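Local coordinates for polyhedrin (Antheraea mylitta cypovirus 4, PDB 5A9C), which forms the crystalline matrix of cypovirus polyhedra, the insect-virus occlusion bodies that probably embed and protect virus particles outside the host, at residues 19-24 / 212-217; 59-64 / 171-176; 80-85 / 138-143. All blocks are in the same frame, centred on the assembly; numbering follows the deposited sequence.

Contact 1 (19-24 / 212-217)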
ATOM      1  N   GLN A  19      30.162  19.895 -23.904  1.00 23.01           N
ATOM      2  CA  GLN A  19      29.181  20.116 -22.851  1.00 24.49           C
ATOM      3  C   GLN A  19      27.874  19.400 -23.171  1.00 23.88           C
ATOM      4  O   GLN A  19      27.254  18.798 -22.292  1.00 28.64           O
ATOM      5  CB  GLN A  19      28.932  21.609 -22.650  1.00 21.18           C
ATOM      6  CG  GLN A  19      28.049  21.928 -21.455  1.00 34.49           C
ATOM      7  CD  GLN A  19      27.908  23.417 -21.217  1.00 45.41           C
ATOM      8  OE1 GLN A  19      28.067  24.219 -22.136  1.00 50.12           O
ATOM      9  NE2 GLN A  19      27.616  23.793 -19.979  1.00 49.84           N
ATOM     10  N   GLN A  20      27.457  19.464 -24.433  1.00 19.95           N
ATOM     11  CA  GLN A  20      26.255  18.764 -24.866  1.00 16.61           C
ATOM     12  C   GLN A  20      26.445  17.252 -24.731  1.00 16.08           C
ATOM     13  O   GLN A  20      25.502  16.525 -24.428  1.00 19.62           O
ATOM     14  CB  GLN A  20      25.909  19.125 -26.313  1.00 20.40           C
ATOM     15  CG  GLN A  20      24.479  18.787 -26.703  1.00 18.31           C
ATOM     16  CD  GLN A  20      23.463  19.631 -25.959  1.00 19.93           C
ATOM     17  OE1 GLN A  20      23.512  20.862 -26.002  1.00 20.29           O
ATOM     18  NE2 GLN A  20      22.538  18.975 -25.268  1.00 17.95           N
ATOM     19  N   GLU A  21      27.670  16.789 -24.966  1.00 19.51           N
ATOM     20  CA  GLU A  21      28.006  15.378 -24.788  1.00 20.27           C
ATOM     21  C   GLU A  21      27.919  14.977 -23.318  1.00 21.57           C
ATOM     22  O   GLU A  21      27.400  13.912 -22.982  1.00 18.31           O
ATOM     23  CB  GLU A  21      29.405  15.083 -25.330  1.00 18.30           C
ATOM     24  CG  GLU A  21      29.488  15.028 -26.848  1.00 25.71           C
ATOM     25  CD  GLU A  21      30.918  14.975 -27.352  1.00 39.20           C
ATOM     26  OE1 GLU A  21      31.849  15.139 -26.533  1.00 34.93           O
ATOM     27  OE2 GLU A  21      31.113  14.768 -28.566  1.00 35.87           O
ATOM     28  N   ILE A  22      28.429  15.834 -22.444  1.00 15.76           N
ATOM     29  CA  ILE A  22      28.358  15.576 -21.009  1.00 18.67           C
ATOM     30  C   ILE A  22      26.916  15.592 -20.515  1.00 17.95           C
ATOM     31  O   ILE A  22      26.544  14.806 -19.642  1.00 24.30           O
ATOM     32  CB  ILE A  22      29.194  16.589 -20.211  1.00 32.54           C
ATOM     33  CG1 ILE A  22      30.681  16.341 -20.459  1.00 39.41           C
ATOM     34  CG2 ILE A  22      28.889  16.477 -18.727  1.00 36.04           C
ATOM     35  CD1 ILE A  22      31.147  14.965 -20.034  1.00 47.74           C
ATOM     36  N   ILE A  23      26.109  16.487 -21.078  1.00 21.24           N
ATOM     37  CA  ILE A  23      24.693  16.565 -20.733  1.00 27.71           C
ATOM     38  C   ILE A  23      23.971  15.287 -21.150  1.00 22.26           C
ATOM     39  O   ILE A  23      23.152  14.754 -20.399  1.00 22.82           O
ATOM     40  CB  ILE A  23      24.021  17.791 -21.377  1.00 18.61           C
ATOM     41  CG1 ILE A  23      24.439  19.069 -20.642  1.00 22.34           C
ATOM     42  CG2 ILE A  23      22.504  17.651 -21.361  1.00 16.73           C
ATOM     43  CD1 ILE A  23      24.084  20.333 -21.374  1.00 26.98           C
ATOM     44  N   THR A  24      24.284  14.798 -22.348  1.00 19.84           N
ATOM     45  CA  THR A  24      23.714  13.547 -22.832  1.00 20.21           C
ATOM     46  C   THR A  24      24.118  12.403 -21.905  1.00 20.16           C
ATOM     47  O   THR A  24      23.281  11.604 -21.494  1.00 18.41           O
ATOM     48  CB  THR A  24      24.163  13.232 -24.279  1.00 12.36           C
ATOM     49  OG1 THR A  24      23.896  14.359 -25.125  1.00 18.31           O
ATOM     50  CG2 THR A  24      23.415  12.020 -24.818  1.00 19.21           C
ATOM     51  N   ALA A 212      19.207   8.489 -24.053  1.00 19.82           N
ATOM     52  CA  ALA A 212      19.361   9.784 -24.705  1.00 13.58           C
ATOM     53  C   ALA A 212      20.461   9.734 -25.761  1.00 19.48           C
ATOM     54  O   ALA A 212      21.558   9.236 -25.501  1.00 16.95           O
ATOM     55  CB  ALA A 212      19.667  10.867 -23.673  1.00 19.56           C
ATOM     56  N   TYR A 213      20.153  10.245 -26.951  1.00 20.14           N
ATOM     57  CA  TYR A 213      21.105  10.314 -28.057  1.00 16.90           C
ATOM     58  C   TYR A 213      21.362  11.775 -28.403  1.00 20.19           C
ATOM     59  O   TYR A 213      20.422  12.564 -28.503  1.00 21.64           O
ATOM     60  CB  TYR A 213      20.546   9.611 -29.297  1.00 23.79           C
ATOM     61  CG  TYR A 213      20.591   8.097 -29.271  1.00 28.18           C
ATOM     62  CD1 TYR A 213      20.825   7.402 -28.093  1.00 20.76           C
ATOM     63  CD2 TYR A 213      20.387   7.363 -30.436  1.00 30.99           C
ATOM     64  CE1 TYR A 213      20.863   6.018 -28.075  1.00 23.44           C
ATOM     65  CE2 TYR A 213      20.424   5.982 -30.429  1.00 29.34           C
ATOM     66  CZ  TYR A 213      20.661   5.315 -29.243  1.00 36.56           C
ATOM     67  OH  TYR A 213      20.699   3.941 -29.226  1.00 32.02           O
ATOM     68  N   ILE A 214      22.626  12.135 -28.607  1.00 18.84           N
ATOM     69  CA  ILE A 214      22.986  13.536 -28.837  1.00 16.80           C
ATOM     70  C   ILE A 214      22.447  14.102 -30.158  1.00 18.73           C
ATOM     71  O   ILE A 214      22.220  15.307 -30.277  1.00 18.80           O
ATOM     72  CB  ILE A 214      24.518  13.761 -28.737  1.00 21.69           C
ATOM     73  CG1 ILE A 214      24.837  15.259 -28.682  1.00 28.01           C
ATOM     74  CG2 ILE A 214      25.244  13.070 -29.885  1.00 17.90           C
ATOM     75  CD1 ILE A 214      26.296  15.568 -28.392  1.00 24.07           C
ATOM     76  N   SER A 215      22.228  13.235 -31.141  1.00 22.35           N
ATOM     77  CA  SER A 215      21.683  13.673 -32.426  1.00 26.61           C
ATOM     78  C   SER A 215      20.372  12.975 -32.783  1.00 25.87           C
ATOM     79  O   SER A 215      19.929  13.025 -33.929  1.00 38.63           O
ATOM     80  CB  SER A 215      22.706  13.456 -33.542  1.00 21.16           C
ATOM     81  OG  SER A 215      23.850  14.268 -33.345  1.00 32.31           O
ATOM     82  N   GLY A 216      19.749  12.333 -31.801  1.00 24.40           N
ATOM     83  CA  GLY A 216      18.572  11.528 -32.066  1.00 19.26           C
ATOM     84  C   GLY A 216      18.955  10.312 -32.889  1.00 25.40           C
ATOM     85  O   GLY A 216      20.088   9.837 -32.806  1.00 27.99           O
ATOM     86  N   ASP A 217      18.018   9.807 -33.686  1.00 27.23           N
ATOM     87  CA  ASP A 217      18.281   8.643 -34.529  1.00 26.38           C
ATOM     88  C   ASP A 217      18.856   9.069 -35.876  1.00 35.69           C
ATOM     89  O   ASP A 217      18.199   8.942 -36.910  1.00 45.61           O
ATOM     90  CB  ASP A 217      17.001   7.830 -34.733  1.00 19.29           C
ATOM     91  CG  ASP A 217      16.446   7.286 -33.429  1.00 20.53           C
ATOM     92  OD1 ASP A 217      16.989   6.278 -32.931  1.00 27.12           O
ATOM     93  OD2 ASP A 217      15.467   7.861 -32.908  1.00 21.42           O
TER
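The N-terminal helix 15-29 of this base-domain-deleted polyhedrin chain meets the loop that follows strand 206-208 near the C-terminal end of the model, and Thr24 and Ile214 lie at the closest backbone approach, their CA atoms 6.0 Å apart. Ile214 reaches the helix with its longer branch. CG1 is anti to the backbone N (chi1 -168°) and CD1 continues the extended chain (chi2 172°), so that the end methyl comes to rest between successive residues of the helix. CD1 touches Glu21 CG at 3.6 Å and Gln20 C at 4.0 Å, while further back Ile214 CG1 is 4.1 Å from Gln20 CG. Against Gln20 and Glu21 the isoleucine runs obliquely; the side chain of Thr24 it meets at about a right angle, with Ile214 CB 3.7 Å from Thr24 OG1. The methyl branch of Thr24 turns to the start of the loop segment: CG2 is 3.4 Å from Ala212 O and 4.1 Å from Ala212 CB. The Thr24 hydroxyl is used inside the helix, donating to Gln20 O at 2.8 Å, and that carbonyl also accepts from Thr24 N on the opposite face of its plane. Outside the two segments, Glu21 OE2 forms a salt bridge with Arg17, Ala212 N donates to Asn28 OD1, and Ala212 packs on Arg111 of the second subunit. With hydroxyl and carboxylate bonded within their own helix, the two segments themselves meet by van der Waals contact, mostly of aliphatic groups, with Thr24 CG2 also against the carbonyl oxygen of Ala212.

Contact 2 (59-64 / 171-176)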
ATOM      1  N   PRO A  59      11.762   4.968  -6.282  1.00 15.83           N
ATOM      2  CA  PRO A  59      13.221   5.017  -6.136  1.00 19.58           C
ATOM      3  C   PRO A  59      13.921   3.693  -5.808  1.00 31.97           C
ATOM      4  O   PRO A  59      15.107   3.566  -6.116  1.00 31.50           O
ATOM      5  CB  PRO A  59      13.412   5.994  -4.976  1.00 23.87           C
ATOM      6  CG  PRO A  59      12.202   5.787  -4.133  1.00 20.07           C
ATOM      7  CD  PRO A  59      11.068   5.500  -5.097  1.00 17.23           C
ATOM      8  N   ASP A  60      13.226   2.735  -5.202  1.00 18.40           N
ATOM      9  CA  ASP A  60      13.908   1.538  -4.702  1.00 23.22           C
ATOM     10  C   ASP A  60      13.333   0.212  -5.195  1.00 18.37           C
ATOM     11  O   ASP A  60      14.071  -0.651  -5.678  1.00 23.71           O
ATOM     12  CB  ASP A  60      13.950   1.554  -3.173  1.00 23.51           C
ATOM     13  CG  ASP A  60      14.799   2.686  -2.631  1.00 24.19           C
ATOM     14  OD1 ASP A  60      15.995   2.753  -2.987  1.00 29.21           O
ATOM     15  OD2 ASP A  60      14.270   3.504  -1.852  1.00 31.91           O
ATOM     16  N   TYR A  61      12.023   0.040  -5.058  1.00 20.35           N
ATOM     17  CA  TYR A  61      11.382  -1.194  -5.495  1.00 19.37           C
ATOM     18  C   TYR A  61       9.904  -0.983  -5.774  1.00 20.13           C
ATOM     19  O   TYR A  61       9.270  -0.076  -5.231  1.00 18.46           O
ATOM     20  CB  TYR A  61      11.569  -2.308  -4.457  1.00 21.23           C
ATOM     21  CG  TYR A  61      10.948  -1.993  -3.117  1.00 27.58           C
ATOM     22  CD1 TYR A  61       9.627  -2.330  -2.844  1.00 29.89           C
ATOM     23  CD2 TYR A  61      11.677  -1.347  -2.128  1.00 25.92           C
ATOM     24  CE1 TYR A  61       9.053  -2.033  -1.622  1.00 29.89           C
ATOM     25  CE2 TYR A  61      11.112  -1.048  -0.903  1.00 31.68           C
ATOM     26  CZ  TYR A  61       9.800  -1.392  -0.655  1.00 37.21           C
ATOM     27  OH  TYR A  61       9.236  -1.095   0.566  1.00 42.50           O
ATOM     28  N   LEU A  62       9.359  -1.833  -6.631  1.00 18.13           N
ATOM     29  CA  LEU A  62       7.956  -1.760  -6.989  1.00 15.75           C
ATOM     30  C   LEU A  62       7.340  -3.150  -6.985  1.00 22.31           C
ATOM     31  O   LEU A  62       7.839  -4.059  -7.648  1.00 18.58           O
ATOM     32  CB  LEU A  62       7.798  -1.126  -8.372  1.00 17.50           C
ATOM     33  CG  LEU A  62       6.389  -1.135  -8.969  1.00 20.54           C
ATOM     34  CD1 LEU A  62       5.466  -0.194  -8.205  1.00 22.76           C
ATOM     35  CD2 LEU A  62       6.434  -0.761 -10.442  1.00 18.54           C
ATOM     36  N   LYS A  63       6.265  -3.307  -6.221  1.00 20.41           N
ATOM     37  CA  LYS A  63       5.458  -4.519  -6.239  1.00 25.19           C
ATOM     38  C   LYS A  63       4.058  -4.164  -6.719  1.00 25.50           C
ATOM     39  O   LYS A  63       3.364  -3.367  -6.086  1.00 35.61           O
ATOM     40  CB  LYS A  63       5.390  -5.144  -4.842  1.00 27.33           C
ATOM     41  CG  LYS A  63       6.734  -5.572  -4.284  1.00 41.16           C
ATOM     42  CD  LYS A  63       6.603  -6.050  -2.846  1.00 36.91           C
ATOM     43  CE  LYS A  63       5.985  -4.973  -1.969  1.00 40.19           C
ATOM     44  NZ  LYS A  63       5.859  -5.407  -0.553  1.00 42.22           N
ATOM     45  N   VAL A  64       3.644  -4.744  -7.840  1.00 20.60           N
ATOM     46  CA  VAL A  64       2.352  -4.408  -8.422  1.00 23.19           C
ATOM     47  C   VAL A  64       1.428  -5.611  -8.521  1.00 20.89           C
ATOM     48  O   VAL A  64       1.846  -6.693  -8.922  1.00 18.43           O
ATOM     49  CB  VAL A  64       2.507  -3.814  -9.839  1.00 21.61           C
ATOM     50  CG1 VAL A  64       1.140  -3.579 -10.469  1.00 27.39           C
ATOM     51  CG2 VAL A  64       3.300  -2.528  -9.787  1.00 36.01           C
ATOM     52  N   THR A 171      11.612   3.417   4.102  1.00 36.45           N
ATOM     53  CA  THR A 171      10.937   4.687   4.353  1.00 35.46           C
ATOM     54  C   THR A 171      11.075   5.663   3.187  1.00 34.07           C
ATOM     55  O   THR A 171      10.279   6.591   3.046  1.00 45.28           O
ATOM     56  CB  THR A 171      11.476   5.356   5.633  1.00 39.38           C
ATOM     57  OG1 THR A 171      12.872   5.641   5.474  1.00 37.07           O
ATOM     58  CG2 THR A 171      11.291   4.438   6.827  1.00 29.33           C
ATOM     59  N   ASN A 172      12.086   5.446   2.355  1.00 35.20           N
ATOM     60  CA  ASN A 172      12.372   6.334   1.232  1.00 37.99           C
ATOM     61  C   ASN A 172      11.564   5.983  -0.013  1.00 47.32           C
ATOM     62  O   ASN A 172      11.413   6.801  -0.922  1.00 28.99           O
ATOM     63  CB  ASN A 172      13.867   6.288   0.908  1.00 50.68           C
ATOM     64  CG  ASN A 172      14.232   7.132  -0.291  1.00 46.71           C
ATOM     65  OD1 ASN A 172      14.212   6.661  -1.427  1.00 63.09           O
ATOM     66  ND2 ASN A 172      14.581   8.389  -0.044  1.00 52.43           N
ATOM     67  N   ASN A 173      11.044   4.761  -0.047  1.00 29.03           N
ATOM     68  CA  ASN A 173      10.382   4.250  -1.242  1.00 26.80           C
ATOM     69  C   ASN A 173       8.900   4.616  -1.351  1.00 24.47           C
ATOM     70  O   ASN A 173       8.027   3.843  -0.954  1.00 27.29           O
ATOM     71  CB  ASN A 173      10.569   2.735  -1.344  1.00 29.22           C
ATOM     72  CG  ASN A 173      10.085   2.179  -2.667  1.00 20.24           C
ATOM     73  OD1 ASN A 173      10.677   2.437  -3.715  1.00 27.42           O
ATOM     74  ND2 ASN A 173       9.006   1.408  -2.625  1.00 25.04           N
ATOM     75  N   ILE A 174       8.626   5.796  -1.900  1.00 22.52           N
ATOM     76  CA  ILE A 174       7.256   6.218  -2.160  1.00 20.20           C
ATOM     77  C   ILE A 174       6.902   5.966  -3.620  1.00 26.55           C
ATOM     78  O   ILE A 174       7.381   6.669  -4.513  1.00 17.59           O
ATOM     79  CB  ILE A 174       7.048   7.718  -1.844  1.00 17.52           C
ATOM     80  CG1 ILE A 174       7.263   7.991  -0.353  1.00 28.78           C
ATOM     81  CG2 ILE A 174       5.663   8.169  -2.278  1.00 15.01           C
ATOM     82  CD1 ILE A 174       7.040   9.443   0.039  1.00 24.47           C
ATOM     83  N   VAL A 175       6.073   4.955  -3.860  1.00 22.65           N
ATOM     84  CA  VAL A 175       5.618   4.641  -5.208  1.00 24.44           C
ATOM     85  C   VAL A 175       4.528   5.617  -5.640  1.00 29.02           C
ATOM     86  O   VAL A 175       3.521   5.785  -4.951  1.00 18.44           O
ATOM     87  CB  VAL A 175       5.080   3.197  -5.307  1.00 23.84           C
ATOM     88  CG1 VAL A 175       4.519   2.932  -6.698  1.00 19.93           C
ATOM     89  CG2 VAL A 175       6.178   2.197  -4.969  1.00 22.36           C
ATOM     90  N   CYS A 176       4.738   6.264  -6.782  1.00 20.08           N
ATOM     91  CA  CYS A 176       3.786   7.245  -7.285  1.00 19.36           C
ATOM     92  C   CYS A 176       3.110   6.745  -8.555  1.00 21.50           C
ATOM     93  O   CYS A 176       3.680   6.835  -9.643  1.00 18.32           O
ATOM     94  CB  CYS A 176       4.489   8.572  -7.554  1.00 17.04           C
ATOM     95  SG  CYS A 176       5.354   9.227  -6.125  1.00 20.57           S
TER
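Asn173 binds the backbone of residues 60 and 61 through both ends of its side-chain amide. Its OD1 accepts two N-H groups from the same face of the amide plane: Asp60 N at 3.0 Å, tilted somewhat from that plane, and Tyr61 N at 3.1 Å, well above it. The second bond is nearly straight, 169° at the hydrogen. At the other end Asn173 ND2 donates to Tyr61 O over 3.0 Å, so three bonds fix the rotation of the amide. The same nitrogen lies 3.4 Å above the plane of the Tyr61 ring, over its centre, and the amide and ring planes are stacked, 21° apart. Tyr61 CG stands between the backbone N and the carbonyl carbon (chi1 62°), the start of the path that brings the ring to the amide.

Asn173 is the first residue to leave helical geometry after helix 165-172 and the centre of an inverse gamma turn, while Tyr61 begins strand 61-66, an outer strand, within this chain, of the three-stranded antiparallel sheet; the amide thus joins a helix exit to a strand start. Asp60 turns its carboxylate to Arg160 in a salt bridge, and Asn173 O accepts from Lys63 of the second subunit, bringing the turn into the trimer interface.

Beyond the polar centre, Pro59 lays CD 3.4 Å from Asn173 OD1 and CG 3.5 Å from Asn172 O. On the far side of Asn173 along the strand, Leu62 CD1 meets Val175 CG1 at 3.6 Å, the two side chains crossing at about a right angle, and Val175 also packs on Phe58 of strand 51-58.

Contact 3 (80-85 / 138-143)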
ATOM      1  N   MET A  80      -6.696  -7.197 -24.204  1.00 15.85           N
ATOM      2  CA  MET A  80      -6.113  -8.281 -24.991  1.00 23.08           C
ATOM      3  C   MET A  80      -4.770  -8.706 -24.411  1.00 16.58           C
ATOM      4  O   MET A  80      -4.335  -9.847 -24.575  1.00 20.92           O
ATOM      5  CB  MET A  80      -5.897  -7.820 -26.434  1.00 23.88           C
ATOM      6  CG  MET A  80      -7.168  -7.421 -27.165  1.00 33.76           C
ATOM      7  SD  MET A  80      -6.835  -6.299 -28.538  1.00 38.02           S
ATOM      8  CE  MET A  80      -5.576  -7.209 -29.429  1.00 41.51           C
ATOM      9  N   GLY A  81      -4.109  -7.772 -23.740  1.00 16.81           N
ATOM     10  CA  GLY A  81      -2.775  -8.008 -23.231  1.00 21.96           C
ATOM     11  C   GLY A  81      -2.191  -6.726 -22.686  1.00 21.02           C
ATOM     12  O   GLY A  81      -2.840  -5.679 -22.726  1.00 16.82           O
ATOM     13  N   VAL A  82      -0.969  -6.810 -22.172  1.00 17.72           N
ATOM     14  CA  VAL A  82      -0.268  -5.638 -21.663  1.00 12.26           C
ATOM     15  C   VAL A  82       1.152  -5.555 -22.194  1.00 18.27           C
ATOM     16  O   VAL A  82       1.791  -6.571 -22.466  1.00 18.70           O
ATOM     17  CB  VAL A  82      -0.209  -5.614 -20.114  1.00 16.76           C
ATOM     18  CG1 VAL A  82      -1.595  -5.384 -19.528  1.00 17.25           C
ATOM     19  CG2 VAL A  82       0.411  -6.902 -19.572  1.00 14.43           C
ATOM     20  N   ILE A  83       1.637  -4.330 -22.351  1.00 18.68           N
ATOM     21  CA  ILE A  83       3.049  -4.100 -22.591  1.00 18.60           C
ATOM     22  C   ILE A  83       3.615  -3.592 -21.279  1.00 17.90           C
ATOM     23  O   ILE A  83       3.182  -2.555 -20.773  1.00 20.75           O
ATOM     24  CB  ILE A  83       3.298  -3.051 -23.694  1.00 15.05           C
ATOM     25  CG1 ILE A  83       2.735  -3.523 -25.039  1.00 15.35           C
ATOM     26  CG2 ILE A  83       4.788  -2.751 -23.820  1.00 13.07           C
ATOM     27  CD1 ILE A  83       1.233  -3.376 -25.171  1.00 26.13           C
ATOM     28  N   VAL A  84       4.552  -4.337 -20.707  1.00 15.71           N
ATOM     29  CA  VAL A  84       5.171  -3.923 -19.460  1.00 19.54           C
ATOM     30  C   VAL A  84       6.527  -3.298 -19.761  1.00 15.49           C
ATOM     31  O   VAL A  84       7.415  -3.950 -20.312  1.00 16.25           O
ATOM     32  CB  VAL A  84       5.322  -5.094 -18.467  1.00 17.47           C
ATOM     33  CG1 VAL A  84       5.893  -4.591 -17.148  1.00 13.98           C
ATOM     34  CG2 VAL A  84       3.979  -5.762 -18.231  1.00 17.60           C
ATOM     35  N   SER A  85       6.663  -2.025 -19.411  1.00 17.56           N
ATOM     36  CA  SER A  85       7.863  -1.255 -19.705  1.00 18.21           C
ATOM     37  C   SER A  85       8.683  -1.034 -18.437  1.00 13.42           C
ATOM     38  O   SER A  85       8.207  -0.415 -17.489  1.00 18.43           O
ATOM     39  CB  SER A  85       7.472   0.091 -20.317  1.00 18.72           C
ATOM     40  OG  SER A  85       8.606   0.909 -20.550  1.00 16.68           O
ATOM     41  N   VAL A 138       2.676  -9.237 -22.975  1.00 15.21           N
ATOM     42  CA  VAL A 138       2.078 -10.375 -22.294  1.00 13.65           C
ATOM     43  C   VAL A 138       0.609 -10.479 -22.667  1.00 11.24           C
ATOM     44  O   VAL A 138      -0.195  -9.646 -22.260  1.00 17.95           O
ATOM     45  CB  VAL A 138       2.193 -10.227 -20.765  1.00 23.12           C
ATOM     46  CG1 VAL A 138       1.656 -11.472 -20.062  1.00 16.83           C
ATOM     47  CG2 VAL A 138       3.637  -9.960 -20.363  1.00 16.69           C
ATOM     48  N   PRO A 139       0.251 -11.499 -23.460  1.00 16.93           N
ATOM     49  CA  PRO A 139      -1.163 -11.683 -23.797  1.00 16.09           C
ATOM     50  C   PRO A 139      -1.976 -12.075 -22.564  1.00 21.44           C
ATOM     51  O   PRO A 139      -1.489 -12.817 -21.709  1.00 14.25           O
ATOM     52  CB  PRO A 139      -1.137 -12.818 -24.827  1.00 25.56           C
ATOM     53  CG  PRO A 139       0.159 -13.518 -24.603  1.00 24.57           C
ATOM     54  CD  PRO A 139       1.123 -12.468 -24.144  1.00 19.77           C
ATOM     55  N   LEU A 140      -3.199 -11.565 -22.473  1.00 16.21           N
ATOM     56  CA  LEU A 140      -4.079 -11.878 -21.353  1.00 19.28           C
ATOM     57  C   LEU A 140      -5.407 -12.435 -21.851  1.00 24.96           C
ATOM     58  O   LEU A 140      -5.850 -12.110 -22.951  1.00 25.23           O
ATOM     59  CB  LEU A 140      -4.348 -10.633 -20.497  1.00 17.42           C
ATOM     60  CG  LEU A 140      -3.273 -10.038 -19.576  1.00 24.16           C
ATOM     61  CD1 LEU A 140      -2.582 -11.108 -18.745  1.00 19.97           C
ATOM     62  CD2 LEU A 140      -2.258  -9.240 -20.347  1.00 37.42           C
ATOM     63  N   ASP A 141      -6.035 -13.284 -21.046  1.00 24.34           N
ATOM     64  CA  ASP A 141      -7.411 -13.686 -21.314  1.00 31.88           C
ATOM     65  C   ASP A 141      -8.291 -13.222 -20.161  1.00 24.97           C
ATOM     66  O   ASP A 141      -7.788 -12.719 -19.157  1.00 26.86           O
ATOM     67  CB  ASP A 141      -7.535 -15.194 -21.562  1.00 55.83           C
ATOM     68  CG  ASP A 141      -7.043 -16.026 -20.396  1.00 43.76           C
ATOM     69  OD1 ASP A 141      -7.283 -15.636 -19.235  1.00 73.72           O
ATOM     70  OD2 ASP A 141      -6.418 -17.080 -20.646  1.00 66.65           O
ATOM     71  N   GLU A 142      -9.601 -13.381 -20.307  1.00 22.30           N
ATOM     72  CA  GLU A 142     -10.545 -12.790 -19.368  1.00 26.08           C
ATOM     73  C   GLU A 142     -10.245 -13.148 -17.914  1.00 29.08           C
ATOM     74  O   GLU A 142      -9.963 -14.302 -17.587  1.00 28.71           O
ATOM     75  CB  GLU A 142     -11.983 -13.178 -19.728  1.00 25.01           C
ATOM     76  CG  GLU A 142     -13.039 -12.420 -18.940  1.00 71.20           C
ATOM     77  CD  GLU A 142     -14.449 -12.719 -19.409  1.00 78.28           C
ATOM     78  OE1 GLU A 142     -14.609 -13.519 -20.355  1.00 69.87           O
ATOM     79  OE2 GLU A 142     -15.400 -12.151 -18.832  1.00 77.31           O
ATOM     80  N   HIS A 143     -10.297 -12.133 -17.055  1.00 37.20           N
ATOM     81  CA  HIS A 143     -10.139 -12.300 -15.612  1.00 40.56           C
ATOM     82  C   HIS A 143      -8.703 -12.541 -15.142  1.00 33.71           C
ATOM     83  O   HIS A 143      -8.445 -12.589 -13.938  1.00 30.69           O
ATOM     84  CB  HIS A 143     -11.080 -13.383 -15.079  1.00 41.23           C
ATOM     85  CG  HIS A 143     -12.529 -13.025 -15.188  1.00 62.15           C
ATOM     86  ND1 HIS A 143     -12.958 -11.813 -15.690  1.00 70.81           N
ATOM     87  CD2 HIS A 143     -13.647 -13.712 -14.862  1.00 70.99           C
ATOM     88  CE1 HIS A 143     -14.278 -11.773 -15.666  1.00 69.40           C
ATOM     89  NE2 HIS A 143     -14.721 -12.914 -15.169  1.00 71.07           N
TER
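Val82 and Val138 form a hydrogen-bonded antiparallel pair between strands 81-87 and 133-139, neighbours in the six-stranded antiparallel sheet of the polyhedrin chain. Two reciprocal bonds define the pair. Val138 N donates to Val82 O at 2.9 Å, nearly along the C=O axis (166° at the acceptor), and Val82 N donates in return to Val138 O, whose modelled position is less certain. In the adjacent pair, Gly81 and Pro139 face each other without hydrogen bonds. Here the backbones come close, with Gly81 CA 4.1 Å from Pro139 CA. Past the proline, Leu140 N donates to Met80 O over 2.9 Å, straight at the hydrogen (174°) but with the nitrogen 37° out of the carbonyl plane, so backbone pairing extends beyond the end of strand 133-139.

The apolar contacts are few. Val82 and Val138 point to the same face of the sheet, where Val82 CG2 approaches Val138 CB at 4.0 Å. Leu140 comes to Val82 obliquely, although the exact place of its CD2 is doubtful in the model. Other parts of the chain add to the packing: Val82 lies on Val42 of strand 38-45, Val138 on Ile121, and Leu140 on Ala99 of strand 96-100. Just before strand 81-87, the carbonyl oxygen of Met80 is 3.7 Å from Pro139 CA.

Contact 1 is a surface contact at the edge of the chain, contact 2 is buried, and contact 3 is partly buried; along the sequence 3 is nested inside 2, and 2 inside 1. No two contacts touch: the nearest atoms of contacts 2 and 3 are about 7 Å apart. Contact 3 pairs two strands of the six-stranded sheet through backbone bonds, whereas contact 2 connects an outer strand, within this chain, of the three-stranded sheet to a helix end through one side-chain amide. Contact 1 joins the N-terminal helix to a late loop mainly by apolar groups. Contacts 1 and 2 also meet other subunits of the trimer; contact 3 meets none.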